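Local coordinates for IclR family transcriptional regulator (Brucella abortus, PDB 5WHM), which represses transcription as a dimeric IclR-type regulator, pairing an N-terminal helix-turn-helix DNA-binding domain with a C-terminal domain of the kind that usually senses small effectors, at the interface of chains A and B. Sequence-based numbering; all coordinates share one arbitrary frame. Chains: chain A/B, IclR family transcriptional regulator.

Contact 1: the interface of chains A and B. Residues chain A 94, 97, 123, 132, 227-228; chain B 73, 82-85, 88.
A:Met94, a selenomethionine, and A:Leu132 pack against B:Ile85 and B:Leu88 at the apolar centre. The anti first torsion of A:Met94 (chi1 -167°) lays CG beside B:Leu83 CB, and the later bends carry its methyl CE to 3.6 Å from B:Ile85 CD1. A flexible, unbranched chain suits a course that turns past several neighbours. Branch tips meet where A:Leu132 CD2 lies 3.6 Å from B:Leu88 CD1, the two side chains crossing at about a right angle. A:Ala123, small enough to let B:Ile85 approach its strand, touches that residue's CG1 with its methyl.

At the rim, A:Asn97 uses both amide ends. A:Asn97 ND2 donates to the backbone O of B:Leu83 (2.9 Å), a bond close to the amide plane, while OD1 receives a weak bond from NH2 of B:Arg73, tip to tip. The guanidinium is steadied from its own chain: B:Arg73 NH1 forms a salt bridge with B:Asp84 OD1 (3.1 Å), and NH2 also reaches B:Gln82 OE1. One water joins the side-chain ND2 of A:Asn97 to B:Leu83 N, and another joins its backbone O to B:Gln82 NE2.

The patch sets helix 86-95 and strands 118-125 and 128-135 of chain A against strands 72-74 and 81-83 and the 3-10 helix 85-90 of chain B.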
loop_
_atom_site.group_PDB
_atom_site.type_symbol
_atom_site.label_atom_id
_atom_site.label_comp_id
_atom_site.label_asym_id
_atom_site.label_seq_id
_atom_site.Cartn_x
_atom_site.Cartn_y
_atom_site.Cartn_z
HETATM N N MSE A 94 -1.437 6.818 -0.402
HETATM C CA MSE A 94 -1.631 7.221 1.003
HETATM C C MSE A 94 -0.295 7.558 1.703
HETATM O O MSE A 94 -0.142 8.649 2.267
HETATM C CB MSE A 94 -2.354 6.124 1.775
HETATM C CG MSE A 94 -2.861 6.606 3.141
HETATM SE SE MSE A 94 -1.592 6.088 4.547
HETATM C CE MSE A 94 -1.522 7.887 5.395
ATOM N N ASN A 97 1.384 10.998 1.243
ATOM C CA ASN A 97 0.952 12.237 1.899
ATOM C C ASN A 97 1.593 12.419 3.284
ATOM O O ASN A 97 1.361 13.446 3.921
ATOM C CB ASN A 97 -0.614 12.341 1.965
ATOM C CG ASN A 97 -1.275 11.424 3.008
ATOM O OD1 ASN A 97 -0.710 11.128 4.048
ATOM N ND2 ASN A 97 -2.533 10.993 2.720
ATOM N N ALA A 123 0.551 4.494 13.357
ATOM C CA ALA A 123 -0.693 5.176 13.709
ATOM C C ALA A 123 -1.801 4.139 13.804
ATOM O O ALA A 123 -1.705 3.045 13.249
ATOM C CB ALA A 123 -1.081 6.273 12.700
ATOM N N LEU A 132 3.922 2.725 9.471
ATOM C CA LEU A 132 3.949 3.658 8.357
ATOM C C LEU A 132 5.339 3.866 7.801
ATOM O O LEU A 132 5.477 4.246 6.626
ATOM C CB LEU A 132 3.391 5.026 8.789
ATOM C CG LEU A 132 1.988 5.024 9.403
ATOM C CD1 LEU A 132 1.618 6.424 9.816
ATOM C CD2 LEU A 132 0.905 4.429 8.415
ATOM N N GLN A 227 -2.754 17.334 11.868
ATOM C CA GLN A 227 -3.120 16.763 10.574
ATOM C C GLN A 227 -3.144 15.236 10.621
ATOM O O GLN A 227 -4.148 14.609 10.262
ATOM C CB GLN A 227 -2.150 17.258 9.490
ATOM C CG GLN A 227 -2.389 16.667 8.092
ATOM C CD GLN A 227 -1.485 17.272 7.004
ATOM O OE1 GLN A 227 -0.257 17.293 7.133
ATOM N NE2 GLN A 227 -2.100 17.758 5.929
ATOM N N TYR A 228 -2.049 14.625 11.055
ATOM C CA TYR A 228 -1.907 13.174 10.979
ATOM C C TYR A 228 -2.656 12.418 12.080
ATOM O O TYR A 228 -2.872 11.211 11.931
ATOM C CB TYR A 228 -0.417 12.779 11.031
ATOM C CG TYR A 228 0.456 13.467 9.987
ATOM C CD1 TYR A 228 0.260 13.241 8.630
ATOM C CD2 TYR A 228 1.470 14.340 10.370
ATOM C CE1 TYR A 228 1.051 13.871 7.675
ATOM C CE2 TYR A 228 2.262 14.970 9.430
ATOM C CZ TYR A 228 2.059 14.725 8.088
ATOM O OH TYR A 228 2.854 15.359 7.158
ATOM N N ARG B 73 -9.372 11.207 5.680
ATOM C CA ARG B 73 -9.474 12.105 6.815
ATOM C C ARG B 73 -9.844 13.474 6.280
ATOM O O ARG B 73 -9.622 13.769 5.106
ATOM C CB ARG B 73 -8.184 12.153 7.652
ATOM C CG ARG B 73 -6.915 12.473 6.865
ATOM C CD ARG B 73 -5.715 12.497 7.826
ATOM N NE ARG B 73 -4.485 12.856 7.136
ATOM C CZ ARG B 73 -3.530 11.990 6.786
ATOM N NH1 ARG B 73 -3.639 10.698 7.089
ATOM N NH2 ARG B 73 -2.451 12.421 6.143
ATOM N N GLN B 82 -7.826 13.892 2.668
ATOM C CA GLN B 82 -6.620 13.156 2.304
ATOM C C GLN B 82 -6.864 11.690 2.596
ATOM O O GLN B 82 -7.696 11.351 3.458
ATOM C CB GLN B 82 -5.396 13.630 3.097
ATOM C CG GLN B 82 -5.011 15.028 2.887
ATOM C CD GLN B 82 -3.658 15.302 3.499
ATOM O OE1 GLN B 82 -3.471 15.150 4.705
ATOM N NE2 GLN B 82 -2.695 15.686 2.664
ATOM N N LEU B 83 -6.136 10.821 1.891
ATOM C CA LEU B 83 -6.177 9.391 2.204
ATOM C C LEU B 83 -5.722 9.181 3.652
ATOM O O LEU B 83 -4.806 9.855 4.131
ATOM C CB LEU B 83 -5.248 8.585 1.272
ATOM C CG LEU B 83 -5.685 8.587 -0.215
ATOM C CD1 LEU B 83 -4.594 7.896 -1.058
ATOM C CD2 LEU B 83 -7.035 7.886 -0.377
ATOM N N ASP B 84 -6.307 8.187 4.321
ATOM C CA ASP B 84 -5.928 7.925 5.703
ATOM C C ASP B 84 -5.507 6.460 5.883
ATOM O O ASP B 84 -5.566 5.639 4.953
ATOM C CB ASP B 84 -7.078 8.313 6.658
ATOM C CG ASP B 84 -6.600 8.620 8.097
ATOM O OD1 ASP B 84 -5.391 8.517 8.429
ATOM O OD2 ASP B 84 -7.482 8.988 8.901
ATOM N N ILE B 85 -5.092 6.162 7.123
ATOM C CA ILE B 85 -4.398 4.924 7.487
ATOM C C ILE B 85 -5.194 3.697 7.091
ATOM O O ILE B 85 -4.616 2.642 6.789
ATOM C CB ILE B 85 -4.136 4.875 9.016
ATOM C CG1 ILE B 85 -3.452 6.158 9.507
ATOM C CG2 ILE B 85 -3.324 3.601 9.372
ATOM C CD1 ILE B 85 -2.197 6.540 8.684
ATOM N N LEU B 88 -4.286 1.341 4.163
ATOM C CA LEU B 88 -3.266 0.279 4.200
ATOM C C LEU B 88 -3.825 -1.069 4.633
ATOM O O LEU B 88 -3.244 -2.104 4.295
ATOM C CB LEU B 88 -2.084 0.668 5.117
ATOM C CG LEU B 88 -1.384 1.966 4.723
ATOM C CD1 LEU B 88 -0.359 2.386 5.788
ATOM C CD2 LEU B 88 -0.684 1.813 3.357
HETATM O O HOH W 1 -3.951 11.825 0.095
HETATM O O HOH W 2 0.072 15.788 3.662
HETATM O O HOH W 3 -4.891 9.201 11.124
#

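Contact 2: the interface of chains A and B. Residues chain A 69-71, 85-86, 89; chain B 34, 125, 128, 130, 150.
Extended torsions carry A:Arg89 across to B:Asp125: CG stands anti to the backbone N (chi1 -177°), and the chain stays straight to the guanidinium, long enough to span from helix 86-95 to the partner's sheet. B:Asp125 likewise turns CG anti to its own N (chi1 174°), and the two side chains meet with guanidinium and carboxylate planes nearly perpendicular, 88° apart. A:Arg89 NH2 donates to B:Asp125 OD1 at 3.0 Å, a salt bridge that uses the anti lone pair.

The syn lone pairs are taken within chain B. B:Arg34 grips the carboxylate end-on through NH1 and NH2, one to each oxygen, both bonds lying in the guanidinium plane; B:Arg34 NH2 reaches B:Asp125 OD1 at 2.7 Å. OD1 thus accepts from an arginine of each chain, and the two positive charges probably favour an ionised aspartate. The phenol oxygen A:Tyr71 OH lies over the guanidinium face of B:Arg34, 2.8 Å from NE, a polar contact with the N-H not aimed at it and the ring steeply tilted to the guanidinium; tyrosine suits the place because its rigid ring holds a polar group far from the backbone.

Around this network, A:Ile85 CD1 packs on B:Asp125 CB, and the methyl CG2 of B:Thr150 lies against the aliphatic part of A:Arg89. A water links the A:Arg89 guanidinium to B:Ser128 OG. Another water sits 2.7 Å from B:Asp125 OD2, where it also meets A:Gly70 O and A:Gly86 N.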
loop_
_atom_site.group_PDB
_atom_site.type_symbol
_atom_site.label_atom_id
_atom_site.label_comp_id
_atom_site.label_asym_id
_atom_site.label_seq_id
_atom_site.Cartn_x
_atom_site.Cartn_y
_atom_site.Cartn_z
ATOM N N LEU A 69 -13.164 -4.073 -11.204
ATOM C CA LEU A 69 -12.453 -2.824 -10.968
ATOM C C LEU A 69 -10.962 -3.013 -10.749
ATOM O O LEU A 69 -10.245 -2.016 -10.616
ATOM C CB LEU A 69 -13.029 -2.092 -9.761
ATOM C CG LEU A 69 -14.538 -1.823 -9.763
ATOM C CD1 LEU A 69 -14.985 -1.228 -8.452
ATOM C CD2 LEU A 69 -14.875 -0.887 -10.881
ATOM N N GLY A 70 -10.475 -4.248 -10.675
ATOM C CA GLY A 70 -9.039 -4.468 -10.521
ATOM C C GLY A 70 -8.535 -4.547 -9.100
ATOM O O GLY A 70 -7.318 -4.509 -8.897
ATOM N N TYR A 71 -9.423 -4.661 -8.096
ATOM C CA TYR A 71 -8.968 -4.812 -6.719
ATOM C C TYR A 71 -8.897 -6.269 -6.264
ATOM O O TYR A 71 -8.153 -6.566 -5.327
ATOM C CB TYR A 71 -9.849 -3.959 -5.775
ATOM C CG TYR A 71 -9.599 -2.503 -6.075
ATOM C CD1 TYR A 71 -8.424 -1.893 -5.643
ATOM C CD2 TYR A 71 -10.450 -1.780 -6.905
ATOM C CE1 TYR A 71 -8.134 -0.570 -5.969
ATOM C CE2 TYR A 71 -10.174 -0.443 -7.239
ATOM C CZ TYR A 71 -9.016 0.149 -6.761
ATOM O OH TYR A 71 -8.728 1.450 -7.082
ATOM N N ILE A 85 -3.302 -5.652 -7.706
ATOM C CA ILE A 85 -2.263 -4.681 -7.373
ATOM C C ILE A 85 -2.739 -3.234 -7.347
ATOM O O ILE A 85 -2.004 -2.368 -6.844
ATOM C CB ILE A 85 -1.054 -4.920 -8.295
ATOM C CG1 ILE A 85 -1.481 -5.065 -9.750
ATOM C CG2 ILE A 85 -0.339 -6.192 -7.858
ATOM C CD1 ILE A 85 -1.844 -3.793 -10.378
ATOM N N GLY A 86 -3.943 -2.952 -7.827
ATOM C CA GLY A 86 -4.620 -1.699 -7.518
ATOM C C GLY A 86 -4.566 -1.299 -6.041
ATOM O O GLY A 86 -4.520 -0.105 -5.704
ATOM N N ARG A 89 -1.281 0.309 -5.265
ATOM C CA ARG A 89 -1.213 1.668 -5.788
ATOM C C ARG A 89 -1.914 2.641 -4.844
ATOM O O ARG A 89 -1.431 3.758 -4.607
ATOM C CB ARG A 89 -1.867 1.688 -7.171
ATOM C CG ARG A 89 -1.810 2.999 -7.887
ATOM C CD ARG A 89 -2.534 2.874 -9.233
ATOM N NE ARG A 89 -2.402 4.126 -9.965
ATOM C CZ ARG A 89 -2.783 4.339 -11.224
ATOM N NH1 ARG A 89 -2.563 5.531 -11.748
ATOM N NH2 ARG A 89 -3.319 3.379 -11.972
ATOM N N ARG B 34 -9.464 6.729 -6.060
ATOM C CA ARG B 34 -8.433 6.805 -7.107
ATOM C C ARG B 34 -8.087 8.236 -7.510
ATOM O O ARG B 34 -7.109 8.429 -8.249
ATOM C CB ARG B 34 -8.872 6.048 -8.357
ATOM C CG ARG B 34 -8.873 4.535 -8.244
ATOM C CD ARG B 34 -9.075 3.930 -9.650
ATOM N NE ARG B 34 -8.973 2.471 -9.669
ATOM C CZ ARG B 34 -7.904 1.792 -10.093
ATOM N NH1 ARG B 34 -7.907 0.452 -10.074
ATOM N NH2 ARG B 34 -6.838 2.446 -10.547
ATOM N N ASP B 125 -1.949 -1.685 -13.822
ATOM C CA ASP B 125 -3.249 -1.283 -13.258
ATOM C C ASP B 125 -3.779 -0.144 -14.125
ATOM O O ASP B 125 -3.192 0.947 -14.145
ATOM C CB ASP B 125 -3.150 -0.864 -11.769
ATOM C CG ASP B 125 -4.508 -0.306 -11.213
ATOM O OD1 ASP B 125 -4.656 0.922 -11.014
ATOM O OD2 ASP B 125 -5.449 -1.108 -10.996
ATOM N N SER B 128 -1.429 2.350 -16.187
ATOM C CA SER B 128 -0.131 2.523 -15.550
ATOM C C SER B 128 0.484 1.164 -15.213
ATOM O O SER B 128 -0.208 0.147 -15.120
ATOM C CB SER B 128 -0.248 3.372 -14.262
ATOM O OG SER B 128 -0.703 4.693 -14.542
ATOM N N VAL B 130 2.590 -0.609 -12.162
ATOM C CA VAL B 130 2.789 -0.445 -10.727
ATOM C C VAL B 130 4.002 -1.278 -10.322
ATOM O O VAL B 130 4.024 -2.489 -10.546
ATOM C CB VAL B 130 1.541 -0.908 -9.944
ATOM C CG1 VAL B 130 1.721 -0.652 -8.452
ATOM C CG2 VAL B 130 0.277 -0.208 -10.493
ATOM N N THR B 150 4.049 4.322 -9.822
ATOM C CA THR B 150 3.590 3.934 -11.142
ATOM C C THR B 150 4.403 4.625 -12.235
ATOM O O THR B 150 5.033 5.659 -12.011
ATOM C CB THR B 150 2.118 4.263 -11.348
ATOM O OG1 THR B 150 1.939 5.672 -11.194
ATOM C CG2 THR B 150 1.218 3.504 -10.316
HETATM O O HOH W 4 -3.803 4.817 -14.817
HETATM O O HOH W 5 -5.262 -3.716 -10.346
#

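Contact 3: the interface of chains A and B. Residues chain A 67-70; chain B 6-7, 10, 22.
A backbone hydrogen bond joins B:Met7 to A:Arg68: the amide N of B:Met7 donates to the carbonyl O of A:Arg68 at 3.0 Å. This carbonyl belongs to the last turn of helix 56-69, where carbonyls commonly lack a partner farther along their own helix, and an extended loop segment of the other chain supplies a donor.

Packing against a charged group comes next. The selenomethionine B:Met7 places SE over the centre of one face of the A:Arg68 guanidinium, 4.0 Å from CZ. A bend at chi3 (57°) folds the arginine chain back, bringing its flat end under the selenium, while B:Met7 CG also touches NH2. A methionine chain, with sulfur in the native protein, suits a flat cationic face, being apolar and polarisable.

Apolar contacts complete the patch. A:Leu69 CD2 presses against B:Pro10 CB at 3.4 Å, a tight fit, and the same methyl looks toward the CE1 edge of the B:Phe22 ring. B:Thr6 turns its methyl CG2 toward A:Gly70, 3.8 Å from CA; the missing side chain of the glycine lets the threonine come close.

Together these contacts fasten the N-terminal segment of chain B to the helix-turn-helix region of chain A, and so probably help fix how the DNA-binding domains are held within the dimer.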
loop_
_atom_site.group_PDB
_atom_site.type_symbol
_atom_site.label_atom_id
_atom_site.label_comp_id
_atom_site.label_asym_id
_atom_site.label_seq_id
_atom_site.Cartn_x
_atom_site.Cartn_y
_atom_site.Cartn_z
ATOM N N VAL A 67 -13.497 -7.526 -8.743
ATOM C CA VAL A 67 -12.705 -8.082 -9.829
ATOM C C VAL A 67 -12.777 -7.169 -11.047
ATOM O O VAL A 67 -11.751 -6.826 -11.650
ATOM C CB VAL A 67 -13.167 -9.513 -10.149
ATOM C CG1 VAL A 67 -12.540 -9.991 -11.427
ATOM C CG2 VAL A 67 -12.770 -10.437 -9.024
ATOM N N ARG A 68 -13.981 -6.717 -11.407
ATOM C CA ARG A 68 -14.084 -5.878 -12.598
ATOM C C ARG A 68 -13.331 -4.558 -12.436
ATOM O O ARG A 68 -12.888 -3.981 -13.433
ATOM C CB ARG A 68 -15.547 -5.628 -12.949
ATOM C CG ARG A 68 -16.326 -6.919 -13.135
ATOM C CD ARG A 68 -17.483 -6.697 -14.081
ATOM N NE ARG A 68 -17.048 -6.186 -15.389
ATOM C CZ ARG A 68 -17.871 -5.606 -16.268
ATOM N NH1 ARG A 68 -19.166 -5.462 -15.981
ATOM N NH2 ARG A 68 -17.397 -5.166 -17.434
ATOM N N LEU A 69 -13.164 -4.073 -11.204
ATOM C CA LEU A 69 -12.453 -2.824 -10.968
ATOM C C LEU A 69 -10.962 -3.013 -10.749
ATOM O O LEU A 69 -10.245 -2.016 -10.616
ATOM C CB LEU A 69 -13.029 -2.092 -9.761
ATOM C CG LEU A 69 -14.538 -1.823 -9.763
ATOM C CD1 LEU A 69 -14.985 -1.228 -8.452
ATOM C CD2 LEU A 69 -14.875 -0.887 -10.881
ATOM N N GLY A 70 -10.475 -4.248 -10.675
ATOM C CA GLY A 70 -9.039 -4.468 -10.521
ATOM C C GLY A 70 -8.535 -4.547 -9.100
ATOM O O GLY A 70 -7.318 -4.509 -8.897
ATOM N N THR B 6 -10.305 -6.015 -17.412
ATOM C CA THR B 6 -10.517 -5.069 -16.317
ATOM C C THR B 6 -11.002 -3.730 -16.861
ATOM O O THR B 6 -10.484 -3.224 -17.865
ATOM C CB THR B 6 -9.221 -4.887 -15.514
ATOM O OG1 THR B 6 -8.726 -6.172 -15.125
ATOM C CG2 THR B 6 -9.444 -4.045 -14.252
HETATM N N MSE B 7 -12.036 -3.182 -16.231
HETATM C CA MSE B 7 -12.603 -1.918 -16.710
HETATM C C MSE B 7 -11.644 -0.730 -16.563
HETATM O O MSE B 7 -11.058 -0.501 -15.496
HETATM C CB MSE B 7 -13.899 -1.591 -15.961
HETATM C CG MSE B 7 -14.880 -2.738 -15.847
HETATM SE SE MSE B 7 -16.447 -2.130 -14.837
HETATM C CE MSE B 7 -17.247 -1.104 -16.286
ATOM N N PRO B 10 -15.000 2.604 -15.317
ATOM C CA PRO B 10 -16.112 1.945 -14.615
ATOM C C PRO B 10 -17.315 2.841 -14.361
ATOM O O PRO B 10 -18.378 2.321 -13.990
ATOM C CB PRO B 10 -15.476 1.491 -13.295
ATOM C CG PRO B 10 -14.317 2.385 -13.100
ATOM C CD PRO B 10 -13.816 2.754 -14.454
ATOM N N PHE B 22 -23.101 -5.939 -10.754
ATOM C CA PHE B 22 -22.200 -4.800 -10.605
ATOM C C PHE B 22 -22.767 -3.812 -9.579
ATOM O O PHE B 22 -23.901 -3.329 -9.722
ATOM C CB PHE B 22 -21.987 -4.135 -11.965
ATOM C CG PHE B 22 -20.966 -3.035 -11.961
ATOM C CD1 PHE B 22 -19.614 -3.326 -12.025
ATOM C CD2 PHE B 22 -21.358 -1.708 -11.902
ATOM C CE1 PHE B 22 -18.663 -2.309 -12.012
ATOM C CE2 PHE B 22 -20.413 -0.697 -11.904
ATOM C CZ PHE B 22 -19.065 -1.008 -11.968
#

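Contact 4: the interface of chains A and B. Residues chain A 83-85, 87-88; chain B 90-92, 95-96.
Strand 81-83 and the start of helix 86-95 of chain A meet the end of the 3-10 turn 85-90 and the short helix 92-95 of chain B, with B:Gly91 at the bend between them. B:Leu95 is the main wedge, hiding 90 Å² against chain A. Its CG stands anti to the carbonyl carbon (chi1 -73°), which sends CD1 toward A:Ile87, 3.5 Å from CB. The same methyl also touches the backbone O of A:Asp84. A branched leucine end suits this place because its methyls can touch several groups at once.

A:Leu88 turns CG anti to its backbone N (chi1 -170°) and lays CD1 over one face of the B:Tyr92 ring, toward its CD1–CE1 rim, 3.5 Å from CE1. The carbonyl O of A:Leu88 lies in plane at the ring edge. A:Ile87 directs its branch methyl CG2 to the backbone of B:Leu90, 3.4 Å from the carbonyl O, and A:Leu83 CD1 rests on B:Gly91 CA at 3.7 Å, where a residue without a side chain permits close approach.

On the chain A side, A:Asp84 OD1 accepts from the backbone N of A:Ile85 at 2.8 Å, holding the aspartate side chain against the backbone just before helix 86-95. The contact supplies an apolar core that probably helps hold the subunits together through packing.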
loop_
_atom_site.group_PDB
_atom_site.type_symbol
_atom_site.label_atom_id
_atom_site.label_comp_id
_atom_site.label_asym_id
_atom_site.label_seq_id
_atom_site.Cartn_x
_atom_site.Cartn_y
_atom_site.Cartn_z
ATOM N N LEU A 83 -6.197 -10.620 -3.656
ATOM C CA LEU A 83 -6.004 -9.186 -3.814
ATOM C C LEU A 83 -5.243 -8.915 -5.109
ATOM O O LEU A 83 -4.414 -9.714 -5.527
ATOM C CB LEU A 83 -5.228 -8.613 -2.612
ATOM C CG LEU A 83 -5.872 -8.736 -1.218
ATOM C CD1 LEU A 83 -4.912 -8.156 -0.142
ATOM C CD2 LEU A 83 -7.254 -8.069 -1.163
ATOM N N ASP A 84 -5.548 -7.791 -5.758
ATOM C CA ASP A 84 -4.831 -7.404 -6.965
ATOM C C ASP A 84 -4.130 -6.063 -6.742
ATOM O O ASP A 84 -4.330 -5.393 -5.725
ATOM C CB ASP A 84 -5.765 -7.349 -8.173
ATOM C CG ASP A 84 -5.016 -7.598 -9.505
ATOM O OD1 ASP A 84 -3.758 -7.716 -9.504
ATOM O OD2 ASP A 84 -5.702 -7.688 -10.541
ATOM N N ILE A 85 -3.302 -5.652 -7.706
ATOM C CA ILE A 85 -2.263 -4.681 -7.373
ATOM C C ILE A 85 -2.739 -3.234 -7.347
ATOM O O ILE A 85 -2.004 -2.368 -6.844
ATOM C CB ILE A 85 -1.054 -4.920 -8.295
ATOM C CG1 ILE A 85 -1.481 -5.065 -9.750
ATOM C CG2 ILE A 85 -0.339 -6.192 -7.858
ATOM C CD1 ILE A 85 -1.844 -3.793 -10.378
ATOM N N ILE A 87 -4.596 -2.290 -5.148
ATOM C CA ILE A 87 -4.532 -2.002 -3.714
ATOM C C ILE A 87 -3.159 -1.458 -3.337
ATOM O O ILE A 87 -3.032 -0.580 -2.465
ATOM C CB ILE A 87 -4.881 -3.279 -2.932
ATOM C CG1 ILE A 87 -6.396 -3.544 -3.060
ATOM C CG2 ILE A 87 -4.474 -3.150 -1.463
ATOM C CD1 ILE A 87 -6.803 -4.899 -2.638
ATOM N N LEU A 88 -2.101 -1.964 -3.993
ATOM C CA LEU A 88 -0.765 -1.461 -3.701
ATOM C C LEU A 88 -0.638 -0.018 -4.161
ATOM O O LEU A 88 0.004 0.814 -3.507
ATOM C CB LEU A 88 0.287 -2.372 -4.359
ATOM C CG LEU A 88 1.747 -2.154 -3.982
ATOM C CD1 LEU A 88 1.975 -2.682 -2.571
ATOM C CD2 LEU A 88 2.673 -2.930 -4.978
ATOM N N LEU B 90 -6.427 -2.426 3.498
ATOM C CA LEU B 90 -6.976 -3.114 2.334
ATOM C C LEU B 90 -5.995 -4.108 1.715
ATOM O O LEU B 90 -6.385 -4.868 0.812
ATOM C CB LEU B 90 -7.392 -2.084 1.282
ATOM C CG LEU B 90 -8.404 -1.022 1.772
ATOM C CD1 LEU B 90 -8.609 0.062 0.690
ATOM C CD2 LEU B 90 -9.713 -1.666 2.152
ATOM N N GLY B 91 -4.739 -4.110 2.146
ATOM C CA GLY B 91 -3.814 -5.159 1.735
ATOM C C GLY B 91 -2.438 -4.717 1.265
ATOM O O GLY B 91 -1.731 -5.532 0.657
ATOM N N TYR B 92 -2.019 -3.474 1.552
ATOM C CA TYR B 92 -0.727 -2.995 1.036
ATOM C C TYR B 92 0.442 -3.927 1.405
ATOM O O TYR B 92 1.250 -4.296 0.535
ATOM C CB TYR B 92 -0.457 -1.569 1.544
ATOM C CG TYR B 92 0.883 -1.017 1.103
ATOM C CD1 TYR B 92 1.017 -0.361 -0.121
ATOM C CD2 TYR B 92 2.015 -1.159 1.905
ATOM C CE1 TYR B 92 2.248 0.156 -0.547
ATOM C CE2 TYR B 92 3.250 -0.664 1.483
ATOM C CZ TYR B 92 3.353 -0.032 0.244
ATOM O OH TYR B 92 4.554 0.472 -0.122
ATOM N N LEU B 95 0.606 -7.261 -0.497
ATOM C CA LEU B 95 0.987 -7.119 -1.906
ATOM C C LEU B 95 2.444 -6.689 -2.064
ATOM O O LEU B 95 3.030 -6.894 -3.129
ATOM C CB LEU B 95 0.066 -6.112 -2.598
ATOM C CG LEU B 95 -1.320 -6.771 -2.808
ATOM C CD1 LEU B 95 -2.350 -5.730 -3.008
ATOM C CD2 LEU B 95 -1.290 -7.695 -4.027
ATOM N N SER B 96 3.031 -6.080 -1.040
ATOM C CA SER B 96 4.462 -5.797 -1.075
ATOM C C SER B 96 5.288 -7.047 -0.816
ATOM O O SER B 96 6.515 -6.992 -0.899
ATOM C CB SER B 96 4.773 -4.721 -0.019
ATOM O OG SER B 96 4.818 -5.309 1.288
#

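Contact 2 lies about 9 Å from contact 4 and 11 Å from contact 3, measured between the centres of their C-alpha atoms, whereas contacts 1 and 3 are about 25 Å apart. A:Ile85 serves both contact 2 and contact 4, and A:Leu69 and A:Gly70 serve both contact 2 and contact 3. The patches are spread from the helix-turn-helix region, past helix 86-95, to the C-terminal domain. The interface is two-fold symmetric, and each patch recurs with chains exchanged. Contacts 1, 2 and 4 all draw on helix 86-95 of chain A, which could therefore couple movements of the two domain types.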